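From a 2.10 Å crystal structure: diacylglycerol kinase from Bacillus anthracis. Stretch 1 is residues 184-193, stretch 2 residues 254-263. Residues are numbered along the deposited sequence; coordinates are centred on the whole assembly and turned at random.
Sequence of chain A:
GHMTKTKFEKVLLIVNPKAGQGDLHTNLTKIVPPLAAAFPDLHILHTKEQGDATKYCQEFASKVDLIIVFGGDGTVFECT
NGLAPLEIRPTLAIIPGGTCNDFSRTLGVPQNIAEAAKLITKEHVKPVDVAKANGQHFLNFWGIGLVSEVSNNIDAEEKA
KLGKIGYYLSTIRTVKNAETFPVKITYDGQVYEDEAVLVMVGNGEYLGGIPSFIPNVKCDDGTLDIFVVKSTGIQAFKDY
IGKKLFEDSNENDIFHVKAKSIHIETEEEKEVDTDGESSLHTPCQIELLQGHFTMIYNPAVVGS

Stretch 1 (184-193) KITYDGQVYE
Stretch 2 254-263: IFHVKAKSIH

Stretch 1 is a β-hairpin: strands 184-187 and 190-193 joined by a type I' turn from Tyr187 to Gln190, where Asp188 (phi/psi 50/52) precedes Gly189 (89/-21), whose backbone would jam a CB against the preceding carbonyl. The strand through Ile262 and His263 runs antiparallel to 184-187, at 162°, pairing Thr186 with His263 and Tyr187 with Ile262. Thr186 N donates to His263 O (2.8 Å) and His263 N to Thr186 O (2.7 Å); Thr186, chi1 p, sets OG1 2.9 Å from His263 CB.

Just past the strand, Asp188 N donates to Ser261 O (2.9 Å), and its carboxylate, chi1 m (-51°) and chi2 -24°, accepts from successive amides: Lys260 N to Asp188 OD2, 2.9 Å, and Ser261 N to Asp188 OD1, 2.7 Å.

Strand 254-259 supplies Phe255, Val257 and Ala259, all pointing toward the hairpin. Tyr187, chi1 p (57°) and chi2 97°, lies along this row: its CB meets Ala259 CB at 3.6 Å, Val257 (chi1 p) sets CG1 over the ring face 4.0 Å from the centroid, and Tyr187 OH reaches the edge of Phe255 at CZ, 3.6 Å. Tyr192 (chi2 -90°) and Phe255 (chi2 68°) point toward each other's stretch; with chi1 t on both, their rings form an offset stack, centroids 4.3 Å apart, planes at 12°, Tyr192 CE2 3.6 Å from Phe255 CG. Ile185 CG2 touches Ile262 CG2 at 4.0 Å, both chi1 m, chi2 t.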

# COMPACT_ATOMS: atom_id res chain seq x y z
N LYS A 184 -24.64 -3.19 -0.38
CA LYS A 184 -25.15 -2.49 0.78
C LYS A 184 -23.93 -2.15 1.62
O LYS A 184 -23.13 -3.03 1.95
CB LYS A 184 -26.09 -3.41 1.56
CG LYS A 184 -27.09 -2.70 2.44
CD LYS A 184 -28.16 -3.68 2.93
CE LYS A 184 -28.54 -4.71 1.86
NZ LYS A 184 -28.95 -4.11 0.56
N ILE A 185 -23.76 -0.87 1.94
CA ILE A 185 -22.59 -0.45 2.71
C ILE A 185 -23.00 0.29 3.96
O ILE A 185 -23.72 1.28 3.88
CB ILE A 185 -21.63 0.46 1.88
CG1 ILE A 185 -21.20 -0.24 0.59
CG2 ILE A 185 -20.41 0.86 2.71
CD1 ILE A 185 -20.36 0.63 -0.36
N THR A 186 -22.56 -0.20 5.11
CA THR A 186 -22.72 0.52 6.38
C THR A 186 -21.37 1.10 6.78
O THR A 186 -20.35 0.40 6.77
CB THR A 186 -23.20 -0.41 7.52
OG1 THR A 186 -22.17 -1.37 7.82
CG2 THR A 186 -24.47 -1.13 7.12
N TYR A 187 -21.36 2.37 7.14
CA TYR A 187 -20.09 3.00 7.47
C TYR A 187 -20.29 4.01 8.58
O TYR A 187 -20.92 5.05 8.38
CB TYR A 187 -19.49 3.67 6.24
CG TYR A 187 -20.41 4.68 5.61
CD1 TYR A 187 -20.27 6.04 5.89
CD2 TYR A 187 -21.44 4.29 4.77
CE1 TYR A 187 -21.12 6.98 5.34
CE2 TYR A 187 -22.30 5.22 4.21
CZ TYR A 187 -22.13 6.56 4.49
OH TYR A 187 -22.99 7.49 3.93
N ASP A 188 -19.76 3.70 9.75
CA ASP A 188 -19.95 4.54 10.93
C ASP A 188 -21.44 4.87 11.13
O ASP A 188 -21.83 6.04 11.25
CB ASP A 188 -19.11 5.82 10.83
CG ASP A 188 -17.64 5.53 10.51
OD1 ASP A 188 -17.16 4.42 10.80
OD2 ASP A 188 -16.97 6.43 9.96
N GLY A 189 -22.27 3.83 11.14
CA GLY A 189 -23.67 4.00 11.50
C GLY A 189 -24.62 4.35 10.37
O GLY A 189 -25.82 4.14 10.49
N GLN A 190 -24.10 4.89 9.27
CA GLN A 190 -24.94 5.20 8.13
C GLN A 190 -24.90 4.06 7.12
O GLN A 190 -24.15 3.10 7.30
CB GLN A 190 -24.47 6.49 7.47
CG GLN A 190 -24.12 7.57 8.47
CD GLN A 190 -24.48 8.94 7.97
OE1 GLN A 190 -23.61 9.80 7.80
NE2 GLN A 190 -25.77 9.17 7.74
N VAL A 191 -25.72 4.16 6.08
CA VAL A 191 -25.74 3.11 5.06
C VAL A 191 -25.92 3.63 3.64
O VAL A 191 -26.40 4.75 3.41
CB VAL A 191 -26.81 2.04 5.33
CG1 VAL A 191 -26.73 1.54 6.77
CG2 VAL A 191 -28.19 2.59 5.01
N TYR A 192 -25.52 2.78 2.70
CA TYR A 192 -25.59 3.06 1.27
C TYR A 192 -26.00 1.80 0.53
O TYR A 192 -25.31 0.79 0.59
CB TYR A 192 -24.22 3.52 0.75
CG TYR A 192 -24.18 3.64 -0.75
CD1 TYR A 192 -23.80 2.56 -1.54
CD2 TYR A 192 -24.53 4.82 -1.39
CE1 TYR A 192 -23.76 2.66 -2.91
CE2 TYR A 192 -24.50 4.93 -2.77
CZ TYR A 192 -24.11 3.84 -3.52
OH TYR A 192 -24.07 3.95 -4.89
N GLU A 193 -27.13 1.86 -0.17
CA GLU A 193 -27.56 0.75 -1.01
C GLU A 193 -27.68 1.21 -2.45
O GLU A 193 -28.24 2.28 -2.73
CB GLU A 193 -28.91 0.20 -0.54
CG GLU A 193 -28.80 -0.95 0.44
CD GLU A 193 -30.06 -1.14 1.25
OE1 GLU A 193 -30.54 -0.15 1.85
OE2 GLU A 193 -30.58 -2.28 1.29
N ILE A 254 -21.17 8.52 -8.89
CA ILE A 254 -20.10 7.96 -8.07
C ILE A 254 -20.30 8.33 -6.60
O ILE A 254 -20.49 9.50 -6.26
CB ILE A 254 -18.72 8.43 -8.56
CG1 ILE A 254 -18.44 7.85 -9.95
CG2 ILE A 254 -17.62 8.03 -7.58
CD1 ILE A 254 -17.05 8.13 -10.46
N PHE A 255 -20.27 7.33 -5.73
CA PHE A 255 -20.37 7.57 -4.30
C PHE A 255 -18.98 7.52 -3.66
O PHE A 255 -18.24 6.56 -3.84
CB PHE A 255 -21.29 6.53 -3.65
CG PHE A 255 -21.43 6.70 -2.16
CD1 PHE A 255 -22.09 7.80 -1.63
CD2 PHE A 255 -20.91 5.75 -1.29
CE1 PHE A 255 -22.23 7.95 -0.25
CE2 PHE A 255 -21.05 5.90 0.09
CZ PHE A 255 -21.70 6.99 0.61
N HIS A 256 -18.64 8.56 -2.90
CA HIS A 256 -17.35 8.62 -2.23
C HIS A 256 -17.54 9.19 -0.85
O HIS A 256 -18.05 10.30 -0.69
CB HIS A 256 -16.38 9.50 -3.01
CG HIS A 256 -15.05 9.68 -2.34
ND1 HIS A 256 -14.24 10.76 -2.57
CD2 HIS A 256 -14.39 8.90 -1.45
CE1 HIS A 256 -13.14 10.65 -1.85
NE2 HIS A 256 -13.21 9.53 -1.15
N VAL A 257 -17.14 8.43 0.16
CA VAL A 257 -17.19 8.93 1.52
C VAL A 257 -15.98 8.42 2.28
O VAL A 257 -15.35 7.44 1.89
CB VAL A 257 -18.47 8.48 2.24
CG1 VAL A 257 -18.41 6.99 2.57
CG2 VAL A 257 -18.66 9.28 3.52
N LYS A 258 -15.64 9.11 3.37
CA LYS A 258 -14.58 8.65 4.26
C LYS A 258 -15.17 8.09 5.52
O LYS A 258 -16.07 8.68 6.09
CB LYS A 258 -13.62 9.80 4.57
CG LYS A 258 -12.57 10.02 3.47
CD LYS A 258 -11.96 11.41 3.56
CE LYS A 258 -10.81 11.57 2.58
NZ LYS A 258 -9.64 10.74 3.00
N ALA A 259 -14.68 6.94 5.97
CA ALA A 259 -15.21 6.33 7.19
C ALA A 259 -14.17 5.50 7.92
O ALA A 259 -13.19 5.07 7.32
CB ALA A 259 -16.44 5.50 6.87
N LYS A 260 -14.36 5.28 9.22
CA LYS A 260 -13.41 4.49 10.00
C LYS A 260 -13.83 3.03 10.13
O LYS A 260 -12.98 2.16 10.27
CB LYS A 260 -13.18 5.08 11.39
CG LYS A 260 -12.40 6.38 11.39
CD LYS A 260 -11.94 6.71 12.79
CE LYS A 260 -11.07 7.96 12.81
NZ LYS A 260 -10.27 8.06 14.07
N SER A 261 -15.14 2.77 10.12
CA SER A 261 -15.64 1.42 10.33
C SER A 261 -16.67 1.10 9.26
O SER A 261 -17.72 1.75 9.16
CB SER A 261 -16.25 1.27 11.72
OG SER A 261 -16.60 -0.09 11.96
N ILE A 262 -16.36 0.08 8.47
CA ILE A 262 -17.10 -0.15 7.24
C ILE A 262 -17.53 -1.59 7.10
O ILE A 262 -16.76 -2.53 7.33
CB ILE A 262 -16.23 0.23 6.02
CG1 ILE A 262 -15.71 1.67 6.20
CG2 ILE A 262 -17.02 0.08 4.72
CD1 ILE A 262 -14.77 2.14 5.11
N HIS A 263 -18.79 -1.77 6.74
CA HIS A 263 -19.29 -3.10 6.43
C HIS A 263 -19.90 -3.11 5.04
O HIS A 263 -20.75 -2.28 4.71
CB HIS A 263 -20.32 -3.58 7.46
CG HIS A 263 -20.66 -5.03 7.31
ND1 HIS A 263 -21.74 -5.47 6.56
CD2 HIS A 263 -20.05 -6.15 7.78
CE1 HIS A 263 -21.78 -6.79 6.60
NE2 HIS A 263 -20.77 -7.23 7.32
O HOH W 1 -20.04 0.05 9.60